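Histidinol dehydrogenase (Elizabethkingia anophelis NUHP1, PDB 6AN0) probably catalyses, with zinc and NAD, the two successive oxidations that turn L-histidinol into L-histidinaldehyde and then L-histidine, the last step of histidine biosynthesis. Local coordinates at residues I129-P134 / L145-P150; Q194-M199 / T221-I226; L39-D44 / I54-K59. All coordinates share one frame; numbering follows the deposited sequence.

Contact 1 of 3, residues I129-P134 / L145-P150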
loop_
_atom_site.group_PDB
_atom_site.type_symbol
_atom_site.label_atom_id
_atom_site.label_comp_id
_atom_site.label_asym_id
_atom_site.label_seq_id
_atom_site.Cartn_x
_atom_site.Cartn_y
_atom_site.Cartn_z
ATOM N N ILE A 129 -10.411 9.150 -7.046
ATOM C CA ILE A 129 -9.827 7.944 -7.625
ATOM C C ILE A 129 -9.614 8.195 -9.109
ATOM O O ILE A 129 -10.528 8.674 -9.791
ATOM C CB ILE A 129 -10.753 6.730 -7.415
ATOM C CG1 ILE A 129 -10.954 6.443 -5.915
ATOM C CG2 ILE A 129 -10.274 5.530 -8.219
ATOM C CD1 ILE A 129 -9.708 6.017 -5.182
ATOM N N GLY A 130 -8.423 7.873 -9.611
ATOM C CA GLY A 130 -8.138 7.917 -11.043
ATOM C C GLY A 130 -7.888 6.518 -11.585
ATOM O O GLY A 130 -7.146 5.737 -10.983
ATOM N N ILE A 131 -8.511 6.214 -12.731
ATOM C CA ILE A 131 -8.375 4.912 -13.386
ATOM C C ILE A 131 -7.843 5.144 -14.793
ATOM O O ILE A 131 -8.425 5.922 -15.556
ATOM C CB ILE A 131 -9.717 4.149 -13.445
ATOM C CG1 ILE A 131 -10.221 3.816 -12.034
ATOM C CG2 ILE A 131 -9.565 2.866 -14.284
ATOM C CD1 ILE A 131 -11.717 3.377 -12.000
ATOM N N TYR A 132 -6.754 4.461 -15.133
ATOM C CA TYR A 132 -6.190 4.483 -16.477
ATOM C C TYR A 132 -6.532 3.192 -17.207
ATOM O O TYR A 132 -6.294 2.104 -16.677
ATOM C CB TYR A 132 -4.671 4.646 -16.425
ATOM C CG TYR A 132 -4.139 4.767 -17.823
ATOM C CD1 TYR A 132 -4.310 5.949 -18.528
ATOM C CD2 TYR A 132 -3.567 3.684 -18.475
ATOM C CE1 TYR A 132 -3.879 6.078 -19.831
ATOM C CE2 TYR A 132 -3.119 3.814 -19.800
ATOM C CZ TYR A 132 -3.289 5.014 -20.460
ATOM O OH TYR A 132 -2.862 5.187 -21.762
ATOM N N ILE A 133 -7.049 3.312 -18.435
ATOM C CA ILE A 133 -7.399 2.162 -19.260
ATOM C C ILE A 133 -6.717 2.316 -20.614
ATOM O O ILE A 133 -7.046 3.239 -21.365
ATOM C CB ILE A 133 -8.920 2.017 -19.452
ATOM C CG1 ILE A 133 -9.651 1.898 -18.101
ATOM C CG2 ILE A 133 -9.239 0.840 -20.368
ATOM C CD1 ILE A 133 -9.398 0.592 -17.383
ATOM N N PRO A 134 -5.781 1.441 -20.984
ATOM C CA PRO A 134 -5.166 1.551 -22.317
ATOM C C PRO A 134 -6.210 1.431 -23.416
ATOM O O PRO A 134 -7.275 0.837 -23.234
ATOM C CB PRO A 134 -4.179 0.376 -22.358
ATOM C CG PRO A 134 -3.867 0.097 -20.904
ATOM C CD PRO A 134 -5.192 0.342 -20.195
ATOM N N LEU A 145 -14.533 -2.918 -14.872
ATOM C CA LEU A 145 -15.270 -3.551 -13.774
ATOM C C LEU A 145 -14.383 -3.774 -12.556
ATOM O O LEU A 145 -14.805 -3.532 -11.416
ATOM C CB LEU A 145 -15.862 -4.893 -14.221
ATOM C CG LEU A 145 -16.920 -4.867 -15.319
ATOM C CD1 LEU A 145 -17.342 -6.292 -15.672
ATOM C CD2 LEU A 145 -18.115 -4.020 -14.884
ATOM N N MET A 146 -13.155 -4.251 -12.778
ATOM C CA MET A 146 -12.275 -4.648 -11.678
ATOM C C MET A 146 -11.873 -3.468 -10.798
ATOM O O MET A 146 -11.597 -3.646 -9.603
ATOM C CB MET A 146 -11.008 -5.311 -12.231
ATOM C CG MET A 146 -11.238 -6.622 -12.973
ATOM S SD MET A 146 -11.874 -7.910 -11.873
ATOM C CE MET A 146 -12.383 -9.178 -13.046
ATOM N N LEU A 147 -11.760 -2.277 -11.375
ATOM C CA LEU A 147 -11.329 -1.103 -10.626
ATOM C C LEU A 147 -12.489 -0.201 -10.250
ATOM O O LEU A 147 -12.498 0.359 -9.149
ATOM C CB LEU A 147 -10.303 -0.302 -11.435
ATOM C CG LEU A 147 -9.077 -1.117 -11.843
ATOM C CD1 LEU A 147 -8.145 -0.271 -12.704
ATOM C CD2 LEU A 147 -8.318 -1.666 -10.627
ATOM N N GLY A 148 -13.493 -0.102 -11.124
ATOM C CA GLY A 148 -14.625 0.771 -10.847
ATOM C C GLY A 148 -15.548 0.236 -9.764
ATOM O O GLY A 148 -16.097 1.006 -8.972
ATOM N N ILE A 149 -15.746 -1.078 -9.715
ATOM C CA ILE A 149 -16.740 -1.629 -8.789
ATOM C C ILE A 149 -16.263 -1.470 -7.343
ATOM O O ILE A 149 -17.042 -0.995 -6.496
ATOM C CB ILE A 149 -17.088 -3.093 -9.135
ATOM C CG1 ILE A 149 -17.981 -3.131 -10.384
ATOM C CG2 ILE A 149 -17.820 -3.779 -7.959
ATOM C CD1 ILE A 149 -18.358 -4.539 -10.867
ATOM N N PRO A 150 -15.035 -1.850 -6.979
ATOM C CA PRO A 150 -14.645 -1.653 -5.575
ATOM C C PRO A 150 -14.531 -0.184 -5.196
ATOM O O PRO A 150 -14.785 0.165 -4.034
ATOM C CB PRO A 150 -13.297 -2.389 -5.459
ATOM C CG PRO A 150 -12.850 -2.660 -6.852
ATOM C CD PRO A 150 -14.077 -2.730 -7.690
#
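I131 and L147 meet by aliphatic contact alone, one from the end of strand 117-132 and the other from helix 142-154, the first two elements of a beta-alpha-beta unit completed by strand 158-163. Both CB atoms are directed at the opposite segment, and the side chains run alongside each other with their ends pointing opposite ways. The closest carbons are the branch methyl CG2 of I131 and CD1 of L147, 3.8 Å apart. The longer arm of I131 runs the other way: its CD1 lies 4.0 Å from CB of L147, so the isoleucine straddles the leucine, one branch at its base and the other at its end. The branching at CB makes the split, and a chi1 of -64° places it, with CG2 of I131 anti to the backbone N and CG1 beside that N.

Backbone packing adds a second, smaller element. CD1 of I131 rests 4.0 Å from the amide N of G148, where the helix presents bare main chain to the strand. Nearest CA atoms, those of I131 and L147, are 7.2 Å apart.

Polar bonding is directed to other neighbours. The strand backbone pairs with 158-163 on one edge, I131 with T160, and with 211-213 on the other, G130 with F213. Y132, a predicted NAD-binding residue, points away from the helix, and its OH is hydrogen-bonded to the backbone N of G192. The helix carries L145 and I149 onto helix 84-102.

With hydrocarbon packed on hydrocarbon, and on the main chain at G148, in a buried setting, the join between strand and helix rests on shape and on the exclusion of water, while directional bonds hold the strand within its sheet.

Contact 2 of 3, residues Q194-M199 / T221-I226. With EDO (1,2-ethanediol), chain E.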
loop_
_atom_site.group_PDB
_atom_site.type_symbol
_atom_site.label_atom_id
_atom_site.label_comp_id
_atom_site.label_asym_id
_atom_site.label_seq_id
_atom_site.Cartn_x
_atom_site.Cartn_y
_atom_site.Cartn_z
ATOM N N GLN A 194 0.742 11.941 -20.404
ATOM C CA GLN A 194 -0.058 13.144 -20.194
ATOM C C GLN A 194 -1.340 12.852 -19.420
ATOM O O GLN A 194 -1.765 13.683 -18.609
ATOM C CB GLN A 194 -0.357 13.842 -21.537
ATOM C CG GLN A 194 -1.114 12.999 -22.611
ATOM C CD GLN A 194 -0.191 12.135 -23.481
ATOM O OE1 GLN A 194 0.977 11.923 -23.155
ATOM N NE2 GLN A 194 -0.725 11.629 -24.594
ATOM N N ALA A 195 -1.951 11.677 -19.618
ATOM C CA ALA A 195 -3.111 11.314 -18.807
ATOM C C ALA A 195 -2.731 11.149 -17.341
ATOM O O ALA A 195 -3.440 11.635 -16.449
ATOM C CB ALA A 195 -3.763 10.030 -19.331
ATOM N N ILE A 196 -1.623 10.451 -17.070
ATOM C CA ILE A 196 -1.172 10.289 -15.685
ATOM C C ILE A 196 -0.875 11.652 -15.068
ATOM O O ILE A 196 -1.199 11.908 -13.898
ATOM C CB ILE A 196 0.063 9.361 -15.628
ATOM C CG1 ILE A 196 -0.271 7.963 -16.164
ATOM C CG2 ILE A 196 0.629 9.286 -14.208
ATOM C CD1 ILE A 196 -1.515 7.335 -15.508
ATOM N N GLY A 197 -0.254 12.547 -15.844
ATOM C CA GLY A 197 0.053 13.876 -15.336
ATOM C C GLY A 197 -1.199 14.680 -15.047
ATOM O O GLY A 197 -1.278 15.388 -14.034
ATOM N N ALA A 198 -2.205 14.560 -15.916
ATOM C CA ALA A 198 -3.465 15.251 -15.677
ATOM C C ALA A 198 -4.115 14.776 -14.376
ATOM O O ALA A 198 -4.638 15.587 -13.603
ATOM C CB ALA A 198 -4.401 15.049 -16.866
ATOM N N MET A 199 -4.082 13.475 -14.105
ATOM C CA MET A 199 -4.658 13.006 -12.845
ATOM C C MET A 199 -3.767 13.307 -11.651
ATOM O O MET A 199 -4.260 13.357 -10.521
ATOM C CB MET A 199 -4.957 11.509 -12.920
ATOM C CG MET A 199 -6.067 11.186 -13.941
ATOM S SD MET A 199 -6.548 9.441 -13.959
ATOM C CE MET A 199 -5.138 8.681 -14.762
ATOM N N THR A 221 3.865 3.305 -16.956
ATOM C CA THR A 221 4.447 2.749 -15.739
ATOM C C THR A 221 5.431 3.725 -15.101
ATOM O O THR A 221 5.406 3.945 -13.883
ATOM C CB THR A 221 5.131 1.412 -16.062
ATOM O OG1 THR A 221 4.146 0.460 -16.487
ATOM C CG2 THR A 221 5.858 0.857 -14.835
ATOM N N ALA A 222 6.319 4.311 -15.913
ATOM C CA ALA A 222 7.281 5.277 -15.386
ATOM C C ALA A 222 6.571 6.524 -14.874
ATOM O O ALA A 222 6.960 7.098 -13.849
ATOM C CB ALA A 222 8.311 5.637 -16.461
ATOM N N ALA A 223 5.509 6.946 -15.565
ATOM C CA ALA A 223 4.794 8.140 -15.136
ATOM C C ALA A 223 4.139 7.921 -13.783
ATOM O O ALA A 223 4.196 8.798 -12.914
ATOM C CB ALA A 223 3.746 8.546 -16.177
ATOM N N LYS A 224 3.523 6.751 -13.580
ATOM C CA LYS A 224 2.917 6.455 -12.286
ATOM C C LYS A 224 3.974 6.404 -11.191
ATOM O O LYS A 224 3.748 6.887 -10.071
ATOM C CB LYS A 224 2.150 5.132 -12.356
ATOM C CG LYS A 224 0.818 5.226 -13.098
ATOM C CD LYS A 224 0.191 3.842 -13.302
ATOM C CE LYS A 224 -0.266 3.233 -11.979
ATOM N NZ LYS A 224 -0.798 1.849 -12.166
ATOM N N GLN A 225 5.143 5.829 -11.501
ATOM C CA GLN A 225 6.217 5.760 -10.513
ATOM C C GLN A 225 6.680 7.154 -10.109
ATOM O O GLN A 225 6.858 7.441 -8.918
ATOM C CB GLN A 225 7.387 4.932 -11.056
ATOM N N ILE A 226 6.858 8.041 -11.087
ATOM C CA ILE A 226 7.345 9.384 -10.796
ATOM C C ILE A 226 6.252 10.245 -10.169
ATOM O O ILE A 226 6.544 11.094 -9.311
ATOM C CB ILE A 226 7.906 9.995 -12.088
ATOM C CG1 ILE A 226 9.216 9.288 -12.439
ATOM C CG2 ILE A 226 8.096 11.518 -11.950
ATOM C CD1 ILE A 226 9.757 9.613 -13.813
HETATM C C1 EDO E . 6.369 -3.750 -18.441
HETATM O O1 EDO E . 6.800 -3.070 -19.630
HETATM C C2 EDO E . 5.062 -3.134 -17.960
HETATM O O2 EDO E . 5.111 -1.720 -18.182
#
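Two helices of the predicted NAD-binding region, 192-201 and 218-227, pack here through a single isoleucine, I196, set against the backbone turn at A223 and K224. The sheet that contains strand 117-132 supports the first helix: M199 and A195 lie on strand 158-163. Q194, itself a predicted NAD ligand, points away from the second helix.

I196 and A223 face each other with CA atoms 6.4 Å apart. CG2 of I196 sits 3.8 Å from CB of A223 and continues onto the helix backbone, 3.9 Å from N of K224. The other branch ends at CD1, 4.0 Å from CG of K224, so the two methyls of I196 lie along successive residues. Only the aliphatic root of K224 takes part; a bend at chi3 (68°) helps carry its ammonium group away, to a salt bridge with D235 and a hydrogen bond to the carbonyl O of G214.

On the second helix T221 is turned from the interface. Its OG1 is hydrogen-bonded to O of N217, a predicted NAD ligand, and accepts a bond from O2 of a 1,2-ethanediol, probably from the crystallisation liquor, at 2.9 Å from OG1.

Contact 3 of 3, residues L39-D44 / I54-K59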
loop_
_atom_site.group_PDB
_atom_site.type_symbol
_atom_site.label_atom_id
_atom_site.label_comp_id
_atom_site.label_asym_id
_atom_site.label_seq_id
_atom_site.Cartn_x
_atom_site.Cartn_y
_atom_site.Cartn_z
ATOM N N LEU A 39 9.165 13.897 -16.696
ATOM C CA LEU A 39 9.170 15.189 -16.018
ATOM C C LEU A 39 8.849 16.326 -16.985
ATOM O O LEU A 39 8.186 17.300 -16.611
ATOM C CB LEU A 39 10.529 15.417 -15.340
ATOM C CG LEU A 39 10.796 14.586 -14.072
ATOM C CD1 LEU A 39 12.163 14.954 -13.495
ATOM C CD2 LEU A 39 9.694 14.813 -13.053
ATOM N N THR A 40 9.310 16.220 -18.233
ATOM C CA THR A 40 8.981 17.238 -19.233
ATOM C C THR A 40 7.477 17.286 -19.502
ATOM O O THR A 40 6.888 18.372 -19.567
ATOM C CB THR A 40 9.750 16.979 -20.527
ATOM O OG1 THR A 40 11.153 17.079 -20.269
ATOM C CG2 THR A 40 9.377 18.003 -21.603
ATOM N N VAL A 41 6.840 16.122 -19.666
ATOM C CA VAL A 41 5.389 16.108 -19.863
ATOM C C VAL A 41 4.682 16.681 -18.642
ATOM O O VAL A 41 3.730 17.465 -18.764
ATOM C CB VAL A 41 4.891 14.682 -20.165
ATOM C CG1 VAL A 41 3.367 14.685 -20.366
ATOM C CG2 VAL A 41 5.593 14.116 -21.391
ATOM N N PHE A 42 5.123 16.284 -17.446
ATOM C CA PHE A 42 4.510 16.793 -16.220
ATOM C C PHE A 42 4.624 18.317 -16.131
ATOM O O PHE A 42 3.679 18.992 -15.701
ATOM C CB PHE A 42 5.154 16.127 -14.993
ATOM C CG PHE A 42 4.673 14.704 -14.726
ATOM C CD1 PHE A 42 5.059 14.046 -13.569
ATOM C CD2 PHE A 42 3.840 14.036 -15.624
ATOM C CE1 PHE A 42 4.630 12.743 -13.306
ATOM C CE2 PHE A 42 3.400 12.741 -15.371
ATOM C CZ PHE A 42 3.795 12.091 -14.192
ATOM N N GLU A 43 5.777 18.876 -16.518
ATOM C CA GLU A 43 5.935 20.330 -16.512
ATOM C C GLU A 43 4.946 20.992 -17.469
ATOM O O GLU A 43 4.337 22.017 -17.135
ATOM C CB GLU A 43 7.372 20.700 -16.887
ATOM N N ASP A 44 4.773 20.410 -18.663
ATOM C CA ASP A 44 3.791 20.914 -19.617
ATOM C C ASP A 44 2.371 20.823 -19.062
ATOM O O ASP A 44 1.563 21.743 -19.252
ATOM C CB ASP A 44 3.900 20.141 -20.933
ATOM C CG ASP A 44 5.126 20.531 -21.757
ATOM O OD1 ASP A 44 5.661 21.639 -21.559
ATOM O OD2 ASP A 44 5.547 19.726 -22.618
ATOM N N ILE A 54 -4.499 18.449 -24.874
ATOM C CA ILE A 54 -4.904 18.435 -26.272
ATOM C C ILE A 54 -3.683 18.330 -27.180
ATOM O O ILE A 54 -3.692 17.576 -28.155
ATOM C CB ILE A 54 -5.775 19.669 -26.581
ATOM C CG1 ILE A 54 -7.148 19.485 -25.917
ATOM C CG2 ILE A 54 -5.918 19.888 -28.091
ATOM C CD1 ILE A 54 -8.021 20.702 -25.904
ATOM N N ASN A 55 -2.593 19.034 -26.843
ATOM C CA ASN A 55 -1.418 19.047 -27.713
ATOM C C ASN A 55 -0.734 17.682 -27.743
ATOM O O ASN A 55 -0.344 17.200 -28.815
ATOM C CB ASN A 55 -0.439 20.141 -27.259
ATOM C CG ASN A 55 0.507 20.591 -28.373
ATOM O OD1 ASN A 55 0.224 20.415 -29.559
ATOM N ND2 ASN A 55 1.635 21.184 -27.989
ATOM N N TYR A 56 -0.584 17.039 -26.575
ATOM C CA TYR A 56 0.000 15.703 -26.527
ATOM C C TYR A 56 -0.912 14.668 -27.170
ATOM O O TYR A 56 -0.425 13.701 -27.762
ATOM C CB TYR A 56 0.307 15.295 -25.075
ATOM C CG TYR A 56 1.629 15.846 -24.595
ATOM C CD1 TYR A 56 1.719 17.123 -24.070
ATOM C CD2 TYR A 56 2.796 15.098 -24.699
ATOM C CE1 TYR A 56 2.930 17.638 -23.650
ATOM C CE2 TYR A 56 4.010 15.607 -24.286
ATOM C CZ TYR A 56 4.068 16.877 -23.760
ATOM O OH TYR A 56 5.271 17.390 -23.341
ATOM N N THR A 57 -2.229 14.840 -27.061
ATOM C CA THR A 57 -3.124 13.904 -27.734
ATOM C C THR A 57 -2.977 14.019 -29.243
ATOM O O THR A 57 -2.919 13.004 -29.952
ATOM C CB THR A 57 -4.563 14.154 -27.277
ATOM O OG1 THR A 57 -4.630 13.933 -25.861
ATOM C CG2 THR A 57 -5.525 13.205 -27.969
ATOM N N LYS A 58 -2.883 15.252 -29.744
ATOM C CA LYS A 58 -2.600 15.464 -31.159
ATOM C C LYS A 58 -1.335 14.742 -31.588
ATOM O O LYS A 58 -1.293 14.129 -32.665
ATOM C CB LYS A 58 -2.435 16.952 -31.465
ATOM C CG LYS A 58 -3.694 17.762 -31.549
ATOM C CD LYS A 58 -3.335 19.210 -31.862
ATOM C CE LYS A 58 -2.332 19.290 -33.019
ATOM N NZ LYS A 58 -1.863 20.681 -33.304
ATOM N N LYS A 59 -0.288 14.811 -30.761
ATOM C CA LYS A 59 1.023 14.302 -31.151
ATOM C C LYS A 59 1.066 12.781 -31.124
ATOM O O LYS A 59 1.617 12.155 -32.032
ATOM C CB LYS A 59 2.100 14.882 -30.229
ATOM C CG LYS A 59 3.495 14.319 -30.493
ATOM C CD LYS A 59 4.596 15.158 -29.825
ATOM C CE LYS A 59 5.942 14.444 -29.869
ATOM N NZ LYS A 59 7.077 15.282 -29.378
#
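Y56 reaches from helix 50-61 to V41 and D44 on helix 35-48, bridging the two arms of a helical hairpin in the N-terminal part of the chain. The short segments are far apart for packed helices, with axes 11.8 Å from each other at closest approach and N-to-C directions 135° apart. The phenol ring of Y56 spans this gap.

T40 comes first and is peripheral. Its carbonyl O stands 4.2 Å from OH of Y56, while its own hydroxyl is bonded one turn back, to O of N36.

V41 supplies the apolar half of the contact. Its CG1 lies over one face of the Y56 ring in a CH-pi contact, 4.2 Å from the centroid and displaced toward the rim. CG2 of V41 is closer to the ring margin, 3.6 Å from CE2 of Y56. With chi1 at 180°, CG1 is anti to the backbone N and CG2 lies beside it, which presents both methyls to the phenol. V41 and Y56 also pack on Q194 of helix 192-201, placing the hairpin against the predicted NAD-binding region.

F42 turns the opposite way, onto A223 and I226 of helix 218-227 and edge-to-face with F201.

D44 supplies the polar half. The D44 side chain stands roughly perpendicular to that of Y56, and the carboxylate is tilted 47° from the ring plane. CB of D44 comes to 3.8 Å from CE1 of Y56, and OD2 of D44 lies at the ring edge, in its plane. There OH of Y56 donates a very short hydrogen bond to OD2 of D44, 2.5 Å between the two oxygens.

From the N terminus, contact 3 comes first, closing the short hairpin between helices 35-48 and 50-61. Contact 1 follows within the beta-alpha-beta unit, joining the end of strand 117-132 to helix 142-154, and contact 2 then closes the longer excursion between helices 192-201 and 218-227. The three loops are in series; none encloses or crosses another. In space contact 2 is the middle layer: SD of M199 packs 3.7 Å from CA of G130 in contact 1, and CA of G197 lies 3.5 Å from CE2 of F42 in contact 3. Contacts 1 and 3 do not touch, so segment 194-199 links the hairpin to the sheet, while 221-226 meets the hairpin at F42.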